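Local structure of BPT4 GENE 59 helicase assembly protein (Enterobacteria phage T4, 1C1K) at residues Leu22-Met25 with Ile26-Met30; Ile162-Asp165 with Ser166-Asn169; Asn169-Asp172 with Lys173-Gln177. The protein loads the replicative helicase onto fork DNA covered by the single-stranded-DNA-binding protein, and so takes part in phage T4 replication, recombination and repair. All coordinates share one frame; numbering follows the deposited sequence.

Interaction 1 of 3, residues Leu22-Met25 with Ile26-Met30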
loop_
_atom_site.group_PDB
_atom_site.type_symbol
_atom_site.label_atom_id
_atom_site.label_comp_id
_atom_site.label_asym_id
_atom_site.label_seq_id
_atom_site.Cartn_x
_atom_site.Cartn_y
_atom_site.Cartn_z
ATOM N N LEU A 22 5.033 6.060 -16.340
ATOM C CA LEU A 22 4.882 6.181 -14.892
ATOM C C LEU A 22 4.021 5.026 -14.363
ATOM O O LEU A 22 4.359 4.394 -13.364
ATOM C CB LEU A 22 4.236 7.522 -14.534
ATOM C CG LEU A 22 4.009 7.777 -13.038
ATOM C CD1 LEU A 22 5.345 8.050 -12.346
ATOM C CD2 LEU A 22 3.062 8.967 -12.853
ATOM N N TYR A 23 2.909 4.755 -15.035
ATOM C CA TYR A 23 2.032 3.670 -14.626
ATOM C C TYR A 23 2.775 2.336 -14.640
ATOM O O TYR A 23 2.710 1.569 -13.676
ATOM C CB TYR A 23 0.822 3.578 -15.560
ATOM C CG TYR A 23 0.155 2.219 -15.550
ATOM C CD1 TYR A 23 -0.506 1.752 -14.416
ATOM C CD2 TYR A 23 0.196 1.396 -16.670
ATOM C CE1 TYR A 23 -1.112 0.492 -14.403
ATOM C CE2 TYR A 23 -0.403 0.140 -16.667
ATOM C CZ TYR A 23 -1.052 -0.304 -15.532
ATOM O OH TYR A 23 -1.638 -1.551 -15.529
ATOM N N LEU A 24 3.480 2.063 -15.737
ATOM C CA LEU A 24 4.213 0.808 -15.880
ATOM C C LEU A 24 5.284 0.626 -14.816
ATOM O O LEU A 24 5.449 -0.468 -14.280
ATOM C CB LEU A 24 4.851 0.706 -17.274
ATOM C CG LEU A 24 5.200 -0.725 -17.709
ATOM C CD1 LEU A 24 3.937 -1.564 -17.799
ATOM C CD2 LEU A 24 5.897 -0.703 -19.063
ATOM N N MET A 25 6.020 1.687 -14.509
ATOM C CA MET A 25 7.057 1.586 -13.496
ATOM C C MET A 25 6.445 1.321 -12.123
ATOM O O MET A 25 6.976 0.525 -11.362
ATOM C CB MET A 25 7.918 2.852 -13.477
ATOM C CG MET A 25 7.301 4.069 -12.814
ATOM S SD MET A 25 8.523 5.402 -12.645
ATOM C CE MET A 25 10.000 4.466 -12.402
ATOM N N ILE A 26 5.325 1.967 -11.809
ATOM C CA ILE A 26 4.687 1.750 -10.514
ATOM C C ILE A 26 4.055 0.360 -10.468
ATOM O O ILE A 26 4.076 -0.308 -9.435
ATOM C CB ILE A 26 3.625 2.848 -10.224
ATOM C CG1 ILE A 26 4.336 4.195 -10.057
ATOM C CG2 ILE A 26 2.826 2.506 -8.942
ATOM C CD1 ILE A 26 3.409 5.407 -10.031
ATOM N N LYS A 27 3.517 -0.086 -11.598
ATOM C CA LYS A 27 2.904 -1.407 -11.672
ATOM C C LYS A 27 3.958 -2.477 -11.400
ATOM O O LYS A 27 3.738 -3.401 -10.617
ATOM C CB LYS A 27 2.293 -1.635 -13.055
ATOM C CG LYS A 27 1.571 -2.968 -13.207
ATOM C CD LYS A 27 1.282 -3.260 -14.672
ATOM C CE LYS A 27 0.404 -4.485 -14.828
ATOM N NZ LYS A 27 0.604 -5.101 -16.165
ATOM N N GLN A 28 5.111 -2.343 -12.041
ATOM C CA GLN A 28 6.178 -3.315 -11.860
ATOM C C GLN A 28 6.729 -3.250 -10.439
ATOM O O GLN A 28 7.087 -4.267 -9.851
ATOM C CB GLN A 28 7.275 -3.069 -12.896
ATOM C CG GLN A 28 6.821 -3.427 -14.304
ATOM C CD GLN A 28 7.780 -2.962 -15.376
ATOM O OE1 GLN A 28 7.431 -2.914 -16.563
ATOM N NE2 GLN A 28 8.997 -2.614 -14.972
ATOM N N HIS A 29 6.778 -2.047 -9.880
ATOM C CA HIS A 29 7.266 -1.870 -8.524
ATOM C C HIS A 29 6.345 -2.619 -7.557
ATOM O O HIS A 29 6.810 -3.347 -6.679
ATOM C CB HIS A 29 7.288 -0.381 -8.163
ATOM C CG HIS A 29 7.671 -0.117 -6.742
ATOM N ND1 HIS A 29 8.950 0.233 -6.373
ATOM C CD2 HIS A 29 6.946 -0.167 -5.597
ATOM C CE1 HIS A 29 8.998 0.389 -5.061
ATOM N NE2 HIS A 29 7.797 0.151 -4.567
ATOM N N MET A 30 5.038 -2.444 -7.732
ATOM C CA MET A 30 4.059 -3.089 -6.863
ATOM C C MET A 30 4.008 -4.609 -7.031
ATOM O O MET A 30 3.410 -5.307 -6.205
ATOM C CB MET A 30 2.680 -2.472 -7.093
ATOM C CG MET A 30 2.564 -1.037 -6.565
ATOM S SD MET A 30 3.079 -0.833 -4.823
ATOM C CE MET A 30 2.109 -2.123 -4.062
#

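Interaction 2 of 3, residues Ile162-Asp165 with Ser166-Asn169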
loop_
_atom_site.group_PDB
_atom_site.type_symbol
_atom_site.label_atom_id
_atom_site.label_comp_id
_atom_site.label_asym_id
_atom_site.label_seq_id
_atom_site.Cartn_x
_atom_site.Cartn_y
_atom_site.Cartn_z
ATOM N N ILE A 162 1.485 -1.516 7.563
ATOM C CA ILE A 162 2.871 -1.107 7.406
ATOM C C ILE A 162 3.329 -0.223 8.561
ATOM O O ILE A 162 4.494 -0.254 8.949
ATOM C CB ILE A 162 3.086 -0.417 6.039
ATOM C CG1 ILE A 162 2.871 -1.445 4.922
ATOM C CG2 ILE A 162 4.503 0.143 5.936
ATOM C CD1 ILE A 162 2.662 -0.843 3.546
ATOM N N LEU A 163 2.419 0.555 9.131
ATOM C CA LEU A 163 2.784 1.392 10.269
ATOM C C LEU A 163 3.113 0.480 11.463
ATOM O O LEU A 163 4.102 0.693 12.164
ATOM C CB LEU A 163 1.633 2.346 10.619
ATOM C CG LEU A 163 1.605 3.659 9.819
ATOM C CD1 LEU A 163 0.229 4.296 9.936
ATOM C CD2 LEU A 163 2.682 4.606 10.327
ATOM N N LEU A 164 2.288 -0.538 11.687
ATOM C CA LEU A 164 2.531 -1.470 12.782
ATOM C C LEU A 164 3.868 -2.176 12.532
ATOM O O LEU A 164 4.678 -2.347 13.443
ATOM C CB LEU A 164 1.404 -2.505 12.860
ATOM C CG LEU A 164 0.026 -2.006 13.314
ATOM C CD1 LEU A 164 -1.033 -3.038 12.962
ATOM C CD2 LEU A 164 0.039 -1.748 14.812
ATOM N N ASP A 165 4.095 -2.578 11.288
ATOM C CA ASP A 165 5.326 -3.261 10.909
ATOM C C ASP A 165 6.585 -2.451 11.219
ATOM O O ASP A 165 7.629 -3.024 11.553
ATOM C CB ASP A 165 5.302 -3.589 9.417
ATOM C CG ASP A 165 6.609 -4.191 8.933
ATOM O OD1 ASP A 165 6.794 -5.411 9.128
ATOM O OD2 ASP A 165 7.444 -3.449 8.362
ATOM N N SER A 166 6.487 -1.126 11.117
ATOM C CA SER A 166 7.638 -0.264 11.357
ATOM C C SER A 166 8.303 -0.477 12.713
ATOM O O SER A 166 9.515 -0.312 12.836
ATOM C CB SER A 166 7.259 1.215 11.160
ATOM O OG SER A 166 6.560 1.762 12.261
ATOM N N PHE A 167 7.529 -0.852 13.728
ATOM C CA PHE A 167 8.122 -1.093 15.045
ATOM C C PHE A 167 7.900 -2.513 15.557
ATOM O O PHE A 167 8.471 -2.890 16.577
ATOM C CB PHE A 167 7.623 -0.069 16.080
ATOM C CG PHE A 167 6.130 -0.039 16.245
ATOM C CD1 PHE A 167 5.512 -0.800 17.230
ATOM C CD2 PHE A 167 5.341 0.750 15.413
ATOM C CE1 PHE A 167 4.128 -0.781 17.384
ATOM C CE2 PHE A 167 3.951 0.778 15.556
ATOM C CZ PHE A 167 3.343 0.007 16.545
ATOM N N LEU A 168 7.091 -3.304 14.850
ATOM C CA LEU A 168 6.826 -4.684 15.262
ATOM C C LEU A 168 7.476 -5.738 14.362
ATOM O O LEU A 168 7.465 -6.927 14.688
ATOM C CB LEU A 168 5.317 -4.939 15.345
ATOM C CG LEU A 168 4.525 -4.112 16.369
ATOM C CD1 LEU A 168 3.056 -4.497 16.302
ATOM C CD2 LEU A 168 5.080 -4.342 17.775
ATOM N N ASN A 169 8.019 -5.313 13.220
ATOM C CA ASN A 169 8.700 -6.229 12.300
ATOM C C ASN A 169 7.849 -7.434 11.868
ATOM O O ASN A 169 8.345 -8.557 11.784
ATOM C CB ASN A 169 10.001 -6.724 12.959
ATOM C CG ASN A 169 10.913 -7.464 11.988
ATOM O OD1 ASN A 169 11.606 -8.417 12.369
ATOM N ND2 ASN A 169 10.920 -7.032 10.734
HETATM O O HOH W 1 9.229 -6.404 8.658
#

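Interaction 3 of 3, residues Asn169-Asp172 with Lys173-Gln177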
loop_
_atom_site.group_PDB
_atom_site.type_symbol
_atom_site.label_atom_id
_atom_site.label_comp_id
_atom_site.label_asym_id
_atom_site.label_seq_id
_atom_site.Cartn_x
_atom_site.Cartn_y
_atom_site.Cartn_z
ATOM N N ASN A 169 8.019 -5.313 13.220
ATOM C CA ASN A 169 8.700 -6.229 12.300
ATOM C C ASN A 169 7.849 -7.434 11.868
ATOM O O ASN A 169 8.345 -8.557 11.784
ATOM C CB ASN A 169 10.001 -6.724 12.959
ATOM C CG ASN A 169 10.913 -7.464 11.988
ATOM O OD1 ASN A 169 11.606 -8.417 12.369
ATOM N ND2 ASN A 169 10.920 -7.032 10.734
ATOM N N ILE A 170 6.578 -7.191 11.572
ATOM C CA ILE A 170 5.647 -8.244 11.171
ATOM C C ILE A 170 5.905 -8.896 9.815
ATOM O O ILE A 170 5.898 -10.123 9.688
ATOM C CB ILE A 170 4.195 -7.709 11.143
ATOM C CG1 ILE A 170 3.770 -7.239 12.536
ATOM C CG2 ILE A 170 3.255 -8.784 10.639
ATOM C CD1 ILE A 170 2.606 -6.243 12.508
ATOM N N ILE A 171 6.109 -8.069 8.795
ATOM C CA ILE A 171 6.314 -8.564 7.440
ATOM C C ILE A 171 7.501 -9.502 7.297
ATOM O O ILE A 171 7.350 -10.634 6.837
ATOM C CB ILE A 171 6.472 -7.392 6.436
ATOM C CG1 ILE A 171 5.188 -6.554 6.403
ATOM C CG2 ILE A 171 6.774 -7.932 5.039
ATOM C CD1 ILE A 171 5.365 -5.152 5.792
ATOM N N ASP A 172 8.676 -9.035 7.697
ATOM C CA ASP A 172 9.883 -9.843 7.575
ATOM C C ASP A 172 9.797 -11.148 8.358
ATOM O O ASP A 172 10.225 -12.185 7.870
ATOM C CB ASP A 172 11.106 -9.032 8.000
ATOM C CG ASP A 172 11.401 -7.880 7.046
ATOM O OD1 ASP A 172 12.290 -7.065 7.359
ATOM O OD2 ASP A 172 10.741 -7.789 5.986
ATOM N N LYS A 173 9.230 -11.101 9.560
ATOM C CA LYS A 173 9.087 -12.313 10.369
ATOM C C LYS A 173 8.135 -13.306 9.704
ATOM O O LYS A 173 8.358 -14.512 9.743
ATOM C CB LYS A 173 8.578 -11.960 11.765
ATOM C CG LYS A 173 9.590 -11.201 12.597
ATOM C CD LYS A 173 9.546 -11.643 14.043
ATOM C CE LYS A 173 8.778 -10.651 14.894
ATOM N NZ LYS A 173 8.073 -11.338 16.014
ATOM N N HIS A 174 7.067 -12.803 9.095
ATOM C CA HIS A 174 6.123 -13.674 8.413
ATOM C C HIS A 174 6.829 -14.308 7.208
ATOM O O HIS A 174 6.724 -15.512 6.969
ATOM C CB HIS A 174 4.904 -12.869 7.939
ATOM C CG HIS A 174 3.813 -12.743 8.962
ATOM N ND1 HIS A 174 4.036 -12.275 10.239
ATOM C CD2 HIS A 174 2.484 -12.996 8.883
ATOM C CE1 HIS A 174 2.892 -12.244 10.903
ATOM N NE2 HIS A 174 1.935 -12.676 10.102
ATOM N N ASP A 175 7.556 -13.480 6.460
ATOM C CA ASP A 175 8.280 -13.926 5.271
ATOM C C ASP A 175 9.274 -15.051 5.555
ATOM O O ASP A 175 9.423 -15.972 4.751
ATOM C CB ASP A 175 9.038 -12.751 4.645
ATOM C CG ASP A 175 8.174 -11.919 3.717
ATOM O OD1 ASP A 175 8.669 -10.876 3.240
ATOM O OD2 ASP A 175 7.013 -12.301 3.463
ATOM N N GLU A 176 9.960 -14.975 6.691
ATOM C CA GLU A 176 10.942 -15.996 7.037
ATOM C C GLU A 176 10.336 -17.291 7.563
ATOM O O GLU A 176 10.988 -18.330 7.531
ATOM C CB GLU A 176 11.953 -15.458 8.063
ATOM C CG GLU A 176 11.394 -14.492 9.099
ATOM C CD GLU A 176 12.393 -13.407 9.510
ATOM O OE1 GLU A 176 12.599 -13.211 10.728
ATOM O OE2 GLU A 176 12.974 -12.746 8.620
ATOM N N GLN A 177 9.089 -17.243 8.021
ATOM C CA GLN A 177 8.447 -18.433 8.578
ATOM C C GLN A 177 7.469 -19.175 7.669
ATOM O O GLN A 177 6.922 -20.203 8.065
ATOM C CB GLN A 177 7.726 -18.075 9.882
ATOM C CG GLN A 177 8.623 -17.498 10.967
ATOM C CD GLN A 177 7.841 -17.009 12.176
ATOM O OE1 GLN A 177 7.481 -15.834 12.265
ATOM N NE2 GLN A 177 7.574 -17.912 13.116
HETATM O O HOH W 2 13.540 -9.923 11.027
HETATM O O HOH W 3 10.961 -9.907 4.220
#

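Interaction 1 of 3, residues Leu22-Met25 with Ile26-Met30
Leu22 and Ile26 sit one turn apart and carry the tightly packed side of this helical contact. Their side chains run side by side and point the same way. Leu22 CG lies 3.9 Å from Ile26 CD1, and CD1 of Leu22 is about as close to the same methyl. CG1 of Ile26 is beside its backbone N (chi1 -66°), which sends the ethyl branch back over the Leu22 carbonyl. Leu68 and Leu71 of helix 68-81 meet Leu22, and Leu79 of the same helix meets Ile26. Met25 is also buried; its CG passes 4.1 Å from Ile26 CG1.

The other side of the turn is looser and partly exposed. Lys27 is extended and crosses Tyr23 obliquely. Its CD is 3.5 Å from Tyr23 OH, and its CB lies over one ring face, toward the rim. The Tyr23 ring itself is buried and also meets Phe75. Gln28, extended beyond CG, runs across Leu24, with OE1 3.3 Å from Leu24 CG. This is a polar atom resting on a hydrocarbon branch.

Backbone bonds link the two turns on both the buried and the exposed side. The shortest runs from Lys27 N to Tyr23 O at 2.8 Å. Gln28 N donates to Leu24 O at 2.9 Å, and His29 N to Met25 O at 3.0 Å. The whole is a regular i to i+4 alpha-helical pattern in an amphipathic helix of the mainly helical N-terminal part.

Interaction 2 of 3, residues Ile162-Asp165 with Ser166-Asn169
Ser166 turns its hydroxyl back onto the Leu163 carbonyl at the C-terminal end of helix 158-168. Asn169, with positive phi, is the first residue to leave the helix.

Hydrogen bonds dominate this turn. Ser166 OG donates to Leu163 O at 2.7 Å, in the carbonyl plane. A chi1 of 78° places OG between the backbone N and the carbonyl carbon, facing back along the helix. Leu164 O takes two backbone donors. Leu168 N approaches in the carbonyl plane at 3.0 Å, while Phe167 N comes from above that plane at 3.2 Å. The final turn therefore mixes i+3 and i+4 bonds. Asn169 N closes it on Asp165 O at 2.9 Å.

The apolar contacts are fewer. The Leu164 side chain runs across that of Phe167, and its CD2 lies 4.1 Å from ring atom CZ. Phe113 and Ile120 of helix 109-126 also meet Leu164, and Phe208 of helix 201-216 meets both Leu164 and Phe167.

Charge and water act at Asp165. Its OD2 forms a salt bridge with Arg194, and OD1 accepts from Ile171 N at the start of the next helix. OD1 also takes a bond from a water, 2.7 Å away, which in turn accepts weakly from Asn169 ND2. Leu164 O, besides taking its two N-H donors, stands over the centre of the Phe167 ring, 3.7 Å above its plane.

Interaction 3 of 3, residues Asn169-Asp172 with Lys173-Gln177
His174 and Ile170 lie side by side on helix 170-177, one turn apart and pointing the same way. The His174 side chain can be followed outward. CB starts 3.4 Å from Ile170 O, with Ile171 O almost as near. CG is beside the backbone N (chi1 -87°), so the ring swings back over the preceding turn, and CG stays close to the Ile170 carbonyl. ND1 comes next, 2.9 Å from Ile170 O. Its N-H is badly bent toward that oxygen, at 117°, so the hydrogen bond is weak. The main donor to this carbonyl is His174 N, at 3.0 Å and 153°. CE1 then meets the Ile170 methyl CG2 at 3.5 Å. At the tip, NE2 bonds to Ser145 OG. The NE2 bond, with the weak one at ND1, probably limits rotation of the ring.

Ile171 and Asp175 repeat the side-by-side pairing on another side of the helix. Asp175 N donates to Ile171 O at 2.9 Å, in a nearly straight bond. A water donates to both Asp172 OD2 and Asp175 OD1 and bridges the two carboxylates. Each acid also has a basic partner, Arg194 for Asp172 and Lys191 for Asp175, which probably eases their mutual repulsion. Asp175 OD2 is bonded to Ser187 and Trp183.

At the start of the helix the backbone bond from Lys173 N to Asn169 O is weak, at 3.5 Å. Lys173 CG lies 3.4 Å from Asn169 OD1, and the bent lysine chain goes on to a salt bridge with Glu137.

The short helix packs against two neighbours. Ile170 and Ile171 both meet Phe161 of helix 158-168, while Ile171 also rests on Leu190 of helix 181-196. That second helix supplies the partners of both aspartates, and its Trp183 ring meets His174.

All three contacts are local, each within one helix or at its end. Interaction 1 is the most buried and belongs to the N-terminal part of the chain. Interactions 2 and 3 are partly buried and fall in the C-terminal part. Interaction 1 has no touch with either; its centre is about 24 Å from each of theirs. Interactions 2 and 3 share Asn169, where helix 158-168 gives way to helix 170-177, and Leu164 packs on Ile170 across that turn. The chemistry shifts accordingly: apolar packing dominates interaction 1, whereas carboxylates, waters and charged partners from outside the segments weigh more in the other two. Arg194 serves both, pairing with Asp165 and Asp172. Helix 181-196 reaches all three contacts.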